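Local coordinates for Pdx2 protein (Plasmodium falciparum, PDB 2ABW) that hydrolyses glutamine to glutamate and ammonia and passes the ammonia on to Pdx1 for the biosynthesis of pyridoxal 5'-phosphate (vitamin B6), at residues A[132-137]-A[145-150]; A[140-145]-A[205-210]; A[166-171]-A[180-185]. All coordinates share one frame; numbering follows the deposited sequence.

Interactions 1 and 3 are antiparallel hairpin contacts in the same nine-stranded mixed sheet, where strands 130-137 and 167-174 are neighbours; interaction 2 ties the loop of the first hairpin to helix 204-219. Each contact is partly buried, with the largest number of buried residues in interaction 3, inside the sheet; interaction 1 includes the outermost strand 149-153 and has water where its strands lead into the connecting loop. Their chemistry differs accordingly. Interaction 1 has regular, in-plane backbone bonds; interaction 3 bends through bulges whose carbonyls each serve two donors; interaction 2 is an aromatic cluster without direct hydrogen bonds between its segments. L135, I137, L169 and A184 touch F205, which joins the three.

Interaction 1: residues A[132-137]-A[145-150]; sequences ICSLNI and KKDLTA
The methyl of A150 is met by two side chains of segment 132-137: L135 CD2 lies 3.7 Å from A150 CB, and C133 SG lies 3.8 Å from the same carbon. C133 holds its sulfur between its backbone N and carbonyl carbon (chi1 64°), which lays SG alongside the methyl on their shared sheet face. T149 is on the other face with S134; I132 crosses it obliquely, its CG2 branch 3.7 Å from T149 CB. Farther along, the tips of I137 and L148 meet, CD1 to CD1 at 3.9 Å, again obliquely. The contact is part of the beta hairpin of strands 130-137 and 149-153, the latter outermost in the sheet. C133 and A150 form an antiparallel hydrogen-bonded pair: C133 N donates to A150 O and A150 N to C133 O, both in the carbonyl plane. L135 N adds a bond of 2.9 Å to L148 O, nearly straight at 168°. Where the chains splay apart, water takes over: one molecule joins S134 OG to D147 OD1, a second joins S134 OG to D147 O, and a third bridges L135 O and L148 N. The A150 side chain is about 8 Å from that of H196 of the charge relay.

Interaction 2: residues A[140-145]-A[205-210]; sequences DSSAFK and FQQYFY
The hydroxyl oxygen S141 OG is gripped by one backbone bond within its own segment: A143 N donates to it at 2.9 Å with an angle of 163°, an ST turn. OG reaches this N-H because it stands anti to the backbone N. S141 to F144 also form a type I beta turn, closed by F144 N donating to S141 O. Held this way, OG also lies in the plane of the Y208 ring at its edge, 3.6 Å from Y208 CD1.

After the turn the far end of the F144 ring (CE1, CZ, CE2) fits into the corner made by F205 and Y208. Toward F205 it presents an edge: F144 CE1 sits over the centre of the F205 ring, 3.6 Å from F205 CE2, in an edge-to-face pair with planes at 52°. On the Y208 side the rings meet obliquely, planes at 39°, and F144 CE2 lies over one Y208 face, offset toward the rim, 3.4 Å from Y208 CD1. F144, F205 and Y208 thus form an aromatic cluster; the A143 methyl covers one face of the F144 ring and lies 4.1 Å from Y208 CB. Q207 stretches along the turn with an extended chain, its OE1 3.6 Å from A143 CA. One water lies within bonding distance of Q207 OE1 and A143 O; a second bonds S142 O well and Q207 OE1 only weakly, and neither can serve every acceptor near it at once. The polar rim of the contact is thus hydrated while the rings pack together.

Helix 204-219 thereby lies against the loop that connects strands 130-137 and 149-153. F205 packs on L135 and I137 of the first of these strands and edge-to-face with F195, while the Y208 hydroxyl is hydrogen-bonded to E186 of strand 180-187.

Interaction 3: residues A[166-171]-A[180-185]; sequences VKVLAT and NIIAAV. With PG4 (tetraethylene glycol), chain C.
Two classic beta bulges shape this hairpin of strands 167-174 and 180-187. In one, L169 and A170 both face A184, whose carbonyl oxygen takes two N-H groups: L169 N at 2.9 Å and A170 N at 3.2 Å. In the other, A183 and A184 both face A170, and A170 O receives A183 N at 2.8 Å and A184 N at 3.2 Å. All four donors stand above the carbonyl planes, and the first residue of each bulge turns helix-like (psi -37° at L169, -33° at A183). The methyls of A170 and A184 meet on one sheet face, CB to CB 3.9 Å apart. On the other face V168 crosses I182 at about a right angle. V166 CG1 touches V185 CB at 3.9 Å. Toward the turn of the hairpin, T171 OG1 donates to O5 of the tetraethylene glycol at 2.6 Å, and O5 donates to N180 OD1 at 2.7 Å; the glycol is probably from the crystallisation liquor. N136 ND2 of strand 130-137 also bonds to T171 OG1. In the sheet, strand 167-174 lies between strands 130-137 and 180-187, and the latter is flanked on its far side by strand 190-193; V166, I182 and V185 pack on strand 157-161.

Interaction 1: residues A[132-137]-A[145-150]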
# COMPACT_ATOMS: atom_id res chain seq x y z
N ILE A 132 5.87 10.51 -14.78
CA ILE A 132 4.60 9.81 -15.01
C ILE A 132 4.85 8.69 -16.04
O ILE A 132 5.43 8.95 -17.14
CB ILE A 132 3.54 10.73 -15.48
CG1 ILE A 132 3.17 11.70 -14.33
CG2 ILE A 132 2.33 9.91 -15.89
CD1 ILE A 132 2.27 12.88 -14.74
N CYS A 133 4.50 7.47 -15.67
CA CYS A 133 4.60 6.34 -16.53
C CYS A 133 3.22 5.81 -16.92
O CYS A 133 2.23 5.98 -16.26
CB CYS A 133 5.47 5.26 -15.89
SG CYS A 133 4.83 4.60 -14.45
N SER A 134 3.18 5.17 -18.09
CA SER A 134 2.05 4.41 -18.53
C SER A 134 2.13 3.02 -17.90
O SER A 134 3.19 2.36 -17.94
CB SER A 134 2.10 4.21 -20.05
OG SER A 134 0.82 3.83 -20.52
N LEU A 135 1.01 2.48 -17.40
CA LEU A 135 1.01 1.15 -16.75
C LEU A 135 0.48 0.07 -17.65
O LEU A 135 -0.52 0.30 -18.40
CB LEU A 135 0.10 1.24 -15.51
CG LEU A 135 0.57 2.18 -14.38
CD1 LEU A 135 -0.56 2.18 -13.24
CD2 LEU A 135 1.95 1.74 -13.82
N ASN A 136 1.13 -1.08 -17.62
CA ASN A 136 0.63 -2.33 -18.20
C ASN A 136 -0.00 -3.07 -17.04
O ASN A 136 0.72 -3.51 -16.15
CB ASN A 136 1.77 -3.11 -18.77
CG ASN A 136 1.39 -4.45 -19.14
OD1 ASN A 136 0.37 -4.62 -19.79
ND2 ASN A 136 2.24 -5.42 -18.88
N ILE A 137 -1.34 -3.12 -17.00
CA ILE A 137 -1.99 -3.68 -15.87
C ILE A 137 -2.57 -5.07 -16.17
O ILE A 137 -3.30 -5.24 -17.16
CB ILE A 137 -3.09 -2.77 -15.35
CG1 ILE A 137 -2.56 -1.35 -14.99
CG2 ILE A 137 -3.76 -3.43 -14.14
CD1 ILE A 137 -3.58 -0.31 -14.48
N LYS A 145 -9.13 0.94 -16.68
CA LYS A 145 -9.27 1.24 -18.09
C LYS A 145 -7.96 1.27 -18.82
O LYS A 145 -6.91 1.21 -18.25
CB LYS A 145 -9.86 2.66 -18.24
CG LYS A 145 -11.18 2.69 -17.55
CD LYS A 145 -11.73 4.06 -17.33
CE LYS A 145 -11.82 4.88 -18.54
NZ LYS A 145 -12.96 5.94 -18.53
N LYS A 146 -8.01 1.31 -20.12
CA LYS A 146 -6.78 1.32 -20.84
C LYS A 146 -5.98 2.62 -20.59
O LYS A 146 -6.51 3.67 -20.31
CB LYS A 146 -7.07 1.20 -22.32
CG LYS A 146 -7.81 2.32 -22.87
CD LYS A 146 -7.44 2.61 -24.33
CE LYS A 146 -7.98 3.95 -24.76
NZ LYS A 146 -6.93 4.78 -25.43
N ASP A 147 -4.67 2.51 -20.72
CA ASP A 147 -3.78 3.66 -20.68
C ASP A 147 -3.81 4.47 -19.41
O ASP A 147 -3.62 5.69 -19.42
CB ASP A 147 -3.84 4.50 -21.92
CG ASP A 147 -3.36 3.71 -23.15
OD1 ASP A 147 -2.25 3.12 -23.13
OD2 ASP A 147 -4.17 3.66 -24.10
N LEU A 148 -3.85 3.75 -18.31
CA LEU A 148 -3.72 4.48 -17.06
C LEU A 148 -2.30 4.80 -16.75
O LEU A 148 -1.39 4.15 -17.27
CB LEU A 148 -4.28 3.67 -15.88
CG LEU A 148 -5.81 3.52 -15.85
CD1 LEU A 148 -6.25 2.44 -14.89
CD2 LEU A 148 -6.45 4.89 -15.45
N THR A 149 -2.10 5.80 -15.90
CA THR A 149 -0.80 6.33 -15.59
C THR A 149 -0.53 6.25 -14.09
O THR A 149 -1.43 6.03 -13.28
CB THR A 149 -0.71 7.79 -16.01
OG1 THR A 149 -1.91 8.46 -15.58
CG2 THR A 149 -0.63 7.80 -17.52
N ALA A 150 0.75 6.36 -13.76
CA ALA A 150 1.21 6.40 -12.41
C ALA A 150 2.27 7.46 -12.25
O ALA A 150 3.14 7.65 -13.10
CB ALA A 150 1.88 5.05 -12.07
O HOH W 1 -0.62 1.69 -21.44
O HOH W 2 -0.94 5.87 -20.74
O HOH W 3 -3.29 1.00 -18.08

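Interaction 2: residues A[140-145]-A[205-210]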
# COMPACT_ATOMS: atom_id res chain seq x y z
N ASP A 140 -8.40 -8.10 -14.87
CA ASP A 140 -9.69 -8.08 -15.57
C ASP A 140 -10.62 -7.08 -14.82
O ASP A 140 -11.78 -6.91 -15.20
CB ASP A 140 -10.35 -9.40 -15.54
CG ASP A 140 -9.54 -10.48 -16.12
OD1 ASP A 140 -8.95 -10.24 -17.20
OD2 ASP A 140 -9.51 -11.59 -15.51
N SER A 141 -10.12 -6.34 -13.83
CA SER A 141 -11.02 -5.47 -13.03
C SER A 141 -11.50 -4.29 -13.86
O SER A 141 -10.73 -3.68 -14.62
CB SER A 141 -10.30 -4.91 -11.83
OG SER A 141 -11.08 -3.87 -11.21
N SER A 142 -12.80 -3.91 -13.73
CA SER A 142 -13.25 -2.69 -14.36
C SER A 142 -12.70 -1.39 -13.80
O SER A 142 -12.92 -0.32 -14.43
CB SER A 142 -14.81 -2.64 -14.31
OG SER A 142 -15.20 -2.51 -13.00
N ALA A 143 -11.93 -1.49 -12.73
CA ALA A 143 -11.22 -0.29 -12.19
C ALA A 143 -10.19 0.15 -13.12
O ALA A 143 -9.81 1.30 -13.07
CB ALA A 143 -10.63 -0.63 -10.90
N PHE A 144 -9.71 -0.71 -14.04
CA PHE A 144 -8.53 -0.40 -14.83
C PHE A 144 -8.87 -0.25 -16.28
O PHE A 144 -8.94 -1.22 -17.04
CB PHE A 144 -7.45 -1.47 -14.62
CG PHE A 144 -7.02 -1.65 -13.14
CD1 PHE A 144 -6.54 -0.58 -12.41
CD2 PHE A 144 -7.06 -2.86 -12.53
CE1 PHE A 144 -6.10 -0.74 -11.08
CE2 PHE A 144 -6.61 -3.00 -11.26
CZ PHE A 144 -6.12 -1.95 -10.51
N LYS A 145 -9.13 0.94 -16.68
CA LYS A 145 -9.27 1.24 -18.09
C LYS A 145 -7.96 1.27 -18.82
O LYS A 145 -6.91 1.21 -18.25
CB LYS A 145 -9.86 2.66 -18.24
CG LYS A 145 -11.18 2.69 -17.55
CD LYS A 145 -11.73 4.06 -17.33
CE LYS A 145 -11.82 4.88 -18.54
NZ LYS A 145 -12.96 5.94 -18.53
N PHE A 205 -6.79 2.79 -8.69
CA PHE A 205 -6.30 1.89 -7.64
C PHE A 205 -7.17 1.97 -6.37
O PHE A 205 -7.30 1.00 -5.61
CB PHE A 205 -4.82 2.09 -7.38
CG PHE A 205 -3.97 1.49 -8.52
CD1 PHE A 205 -3.74 2.23 -9.65
CD2 PHE A 205 -3.57 0.16 -8.48
CE1 PHE A 205 -3.04 1.67 -10.72
CE2 PHE A 205 -2.85 -0.38 -9.57
CZ PHE A 205 -2.67 0.35 -10.67
N GLN A 206 -7.67 3.18 -6.10
CA GLN A 206 -8.60 3.33 -5.01
C GLN A 206 -9.85 2.48 -5.23
O GLN A 206 -10.36 1.77 -4.32
CB GLN A 206 -9.02 4.81 -4.81
CG GLN A 206 -7.88 5.65 -4.25
CD GLN A 206 -6.88 6.15 -5.25
OE1 GLN A 206 -7.09 5.97 -6.43
NE2 GLN A 206 -5.82 6.82 -4.77
N GLN A 207 -10.38 2.51 -6.41
CA GLN A 207 -11.54 1.71 -6.77
C GLN A 207 -11.25 0.24 -6.64
O GLN A 207 -12.06 -0.52 -6.08
CB GLN A 207 -11.98 2.07 -8.16
CG GLN A 207 -13.29 1.31 -8.46
CD GLN A 207 -13.83 1.58 -9.87
OE1 GLN A 207 -13.24 2.34 -10.67
NE2 GLN A 207 -14.91 0.95 -10.17
N TYR A 208 -10.10 -0.20 -7.12
CA TYR A 208 -9.69 -1.61 -7.03
C TYR A 208 -9.57 -2.04 -5.58
O TYR A 208 -10.04 -3.11 -5.16
CB TYR A 208 -8.36 -1.80 -7.69
CG TYR A 208 -7.91 -3.21 -7.76
CD1 TYR A 208 -8.54 -4.10 -8.63
CD2 TYR A 208 -6.90 -3.68 -7.02
CE1 TYR A 208 -8.11 -5.42 -8.71
CE2 TYR A 208 -6.44 -4.96 -7.14
CZ TYR A 208 -7.05 -5.83 -7.97
OH TYR A 208 -6.66 -7.19 -8.14
N PHE A 209 -8.94 -1.20 -4.78
CA PHE A 209 -8.76 -1.56 -3.34
C PHE A 209 -10.14 -1.56 -2.66
O PHE A 209 -10.41 -2.45 -1.84
CB PHE A 209 -7.82 -0.63 -2.61
CG PHE A 209 -7.55 -1.08 -1.19
CD1 PHE A 209 -6.88 -2.30 -0.99
CD2 PHE A 209 -7.90 -0.35 -0.08
CE1 PHE A 209 -6.67 -2.76 0.28
CE2 PHE A 209 -7.67 -0.82 1.19
CZ PHE A 209 -7.08 -2.00 1.35
N TYR A 210 -11.03 -0.63 -2.97
CA TYR A 210 -12.37 -0.66 -2.40
C TYR A 210 -13.05 -2.02 -2.72
O TYR A 210 -13.64 -2.66 -1.82
CB TYR A 210 -13.19 0.47 -2.97
CG TYR A 210 -14.61 0.34 -2.57
CD1 TYR A 210 -15.08 0.72 -1.33
CD2 TYR A 210 -15.55 -0.26 -3.40
CE1 TYR A 210 -16.41 0.54 -0.97
CE2 TYR A 210 -16.87 -0.45 -3.04
CZ TYR A 210 -17.31 -0.09 -1.80
OH TYR A 210 -18.63 -0.24 -1.34
O HOH W 4 -13.26 2.37 -14.02
O HOH W 5 -11.22 3.72 -12.75

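Interaction 3: residues A[166-171]-A[180-185]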
# COMPACT_ATOMS: atom_id res chain seq x y z
N VAL A 166 2.82 -14.22 -5.26
CA VAL A 166 2.78 -12.81 -5.60
C VAL A 166 2.38 -12.63 -7.02
O VAL A 166 2.95 -13.24 -7.95
CB VAL A 166 4.15 -12.16 -5.37
CG1 VAL A 166 4.13 -10.73 -5.96
CG2 VAL A 166 4.58 -12.26 -3.91
N LYS A 167 1.32 -11.88 -7.22
CA LYS A 167 0.90 -11.51 -8.55
C LYS A 167 1.41 -10.11 -8.93
O LYS A 167 1.32 -9.15 -8.16
CB LYS A 167 -0.60 -11.56 -8.60
CG LYS A 167 -1.17 -12.94 -8.13
CD LYS A 167 -0.44 -14.22 -8.61
CE LYS A 167 -0.88 -15.49 -7.79
NZ LYS A 167 -0.40 -16.78 -8.43
N VAL A 168 2.08 -10.01 -10.04
CA VAL A 168 2.52 -8.75 -10.57
C VAL A 168 1.30 -8.15 -11.23
O VAL A 168 0.74 -8.71 -12.26
CB VAL A 168 3.70 -8.87 -11.56
CG1 VAL A 168 3.97 -7.51 -12.26
CG2 VAL A 168 4.89 -9.38 -10.81
N LEU A 169 0.81 -7.09 -10.64
CA LEU A 169 -0.41 -6.47 -11.07
C LEU A 169 -0.18 -5.41 -12.14
O LEU A 169 -1.01 -5.14 -13.00
CB LEU A 169 -1.12 -5.87 -9.80
CG LEU A 169 -2.38 -5.15 -10.07
CD1 LEU A 169 -3.46 -6.01 -10.78
CD2 LEU A 169 -2.90 -4.52 -8.77
N ALA A 170 0.94 -4.65 -12.05
CA ALA A 170 1.21 -3.63 -13.04
C ALA A 170 2.71 -3.44 -13.20
O ALA A 170 3.46 -3.52 -12.21
CB ALA A 170 0.61 -2.30 -12.62
N THR A 171 3.15 -3.21 -14.44
CA THR A 171 4.52 -2.96 -14.80
C THR A 171 4.55 -1.76 -15.73
O THR A 171 3.53 -1.27 -16.20
CB THR A 171 5.15 -4.13 -15.51
OG1 THR A 171 4.48 -4.35 -16.78
CG2 THR A 171 5.08 -5.35 -14.65
N ASN A 180 9.95 -3.35 -17.95
CA ASN A 180 9.29 -4.24 -17.07
C ASN A 180 9.58 -3.98 -15.62
O ASN A 180 9.62 -4.91 -14.80
CB ASN A 180 9.61 -5.67 -17.46
CG ASN A 180 9.35 -5.90 -18.94
OD1 ASN A 180 8.34 -5.41 -19.47
ND2 ASN A 180 10.28 -6.59 -19.62
N ILE A 181 9.61 -2.69 -15.30
CA ILE A 181 9.71 -2.27 -13.88
C ILE A 181 8.38 -2.61 -13.20
O ILE A 181 7.31 -2.37 -13.76
CB ILE A 181 10.04 -0.77 -13.75
CG1 ILE A 181 11.29 -0.41 -14.56
CG2 ILE A 181 10.20 -0.40 -12.30
CD1 ILE A 181 11.76 1.04 -14.37
N ILE A 182 8.42 -3.24 -12.02
CA ILE A 182 7.20 -3.66 -11.32
C ILE A 182 6.67 -2.48 -10.51
O ILE A 182 7.36 -1.98 -9.63
CB ILE A 182 7.49 -4.85 -10.40
CG1 ILE A 182 8.01 -6.04 -11.22
CG2 ILE A 182 6.21 -5.25 -9.58
CD1 ILE A 182 8.47 -7.24 -10.37
N ALA A 183 5.44 -2.07 -10.84
CA ALA A 183 4.79 -0.95 -10.20
C ALA A 183 3.81 -1.35 -9.06
O ALA A 183 3.61 -0.58 -8.14
CB ALA A 183 4.08 -0.05 -11.25
N ALA A 184 3.16 -2.49 -9.21
CA ALA A 184 2.13 -2.93 -8.28
C ALA A 184 2.16 -4.42 -8.21
O ALA A 184 2.35 -5.16 -9.19
CB ALA A 184 0.81 -2.46 -8.74
N VAL A 185 2.03 -4.92 -6.97
CA VAL A 185 1.94 -6.36 -6.70
C VAL A 185 0.78 -6.63 -5.78
O VAL A 185 0.37 -5.73 -5.01
CB VAL A 185 3.24 -6.91 -6.04
CG1 VAL A 185 4.38 -6.90 -7.09
CG2 VAL A 185 3.67 -6.17 -4.79
O1 PG4 C . 4.05 -8.63 -18.50
C1 PG4 C . 3.28 -9.62 -19.16
C2 PG4 C . 1.91 -9.17 -19.62
O2 PG4 C . 1.94 -7.95 -20.43
C3 PG4 C . 1.89 -8.18 -21.86
C4 PG4 C . 1.84 -6.82 -22.56
O3 PG4 C . 3.08 -6.10 -22.39
C5 PG4 C . 2.97 -4.77 -22.84
C6 PG4 C . 4.29 -4.06 -22.62
O4 PG4 C . 4.40 -3.81 -21.22
C7 PG4 C . 5.59 -3.11 -20.90
C8 PG4 C . 5.72 -2.90 -19.41
O5 PG4 C . 6.01 -4.18 -18.90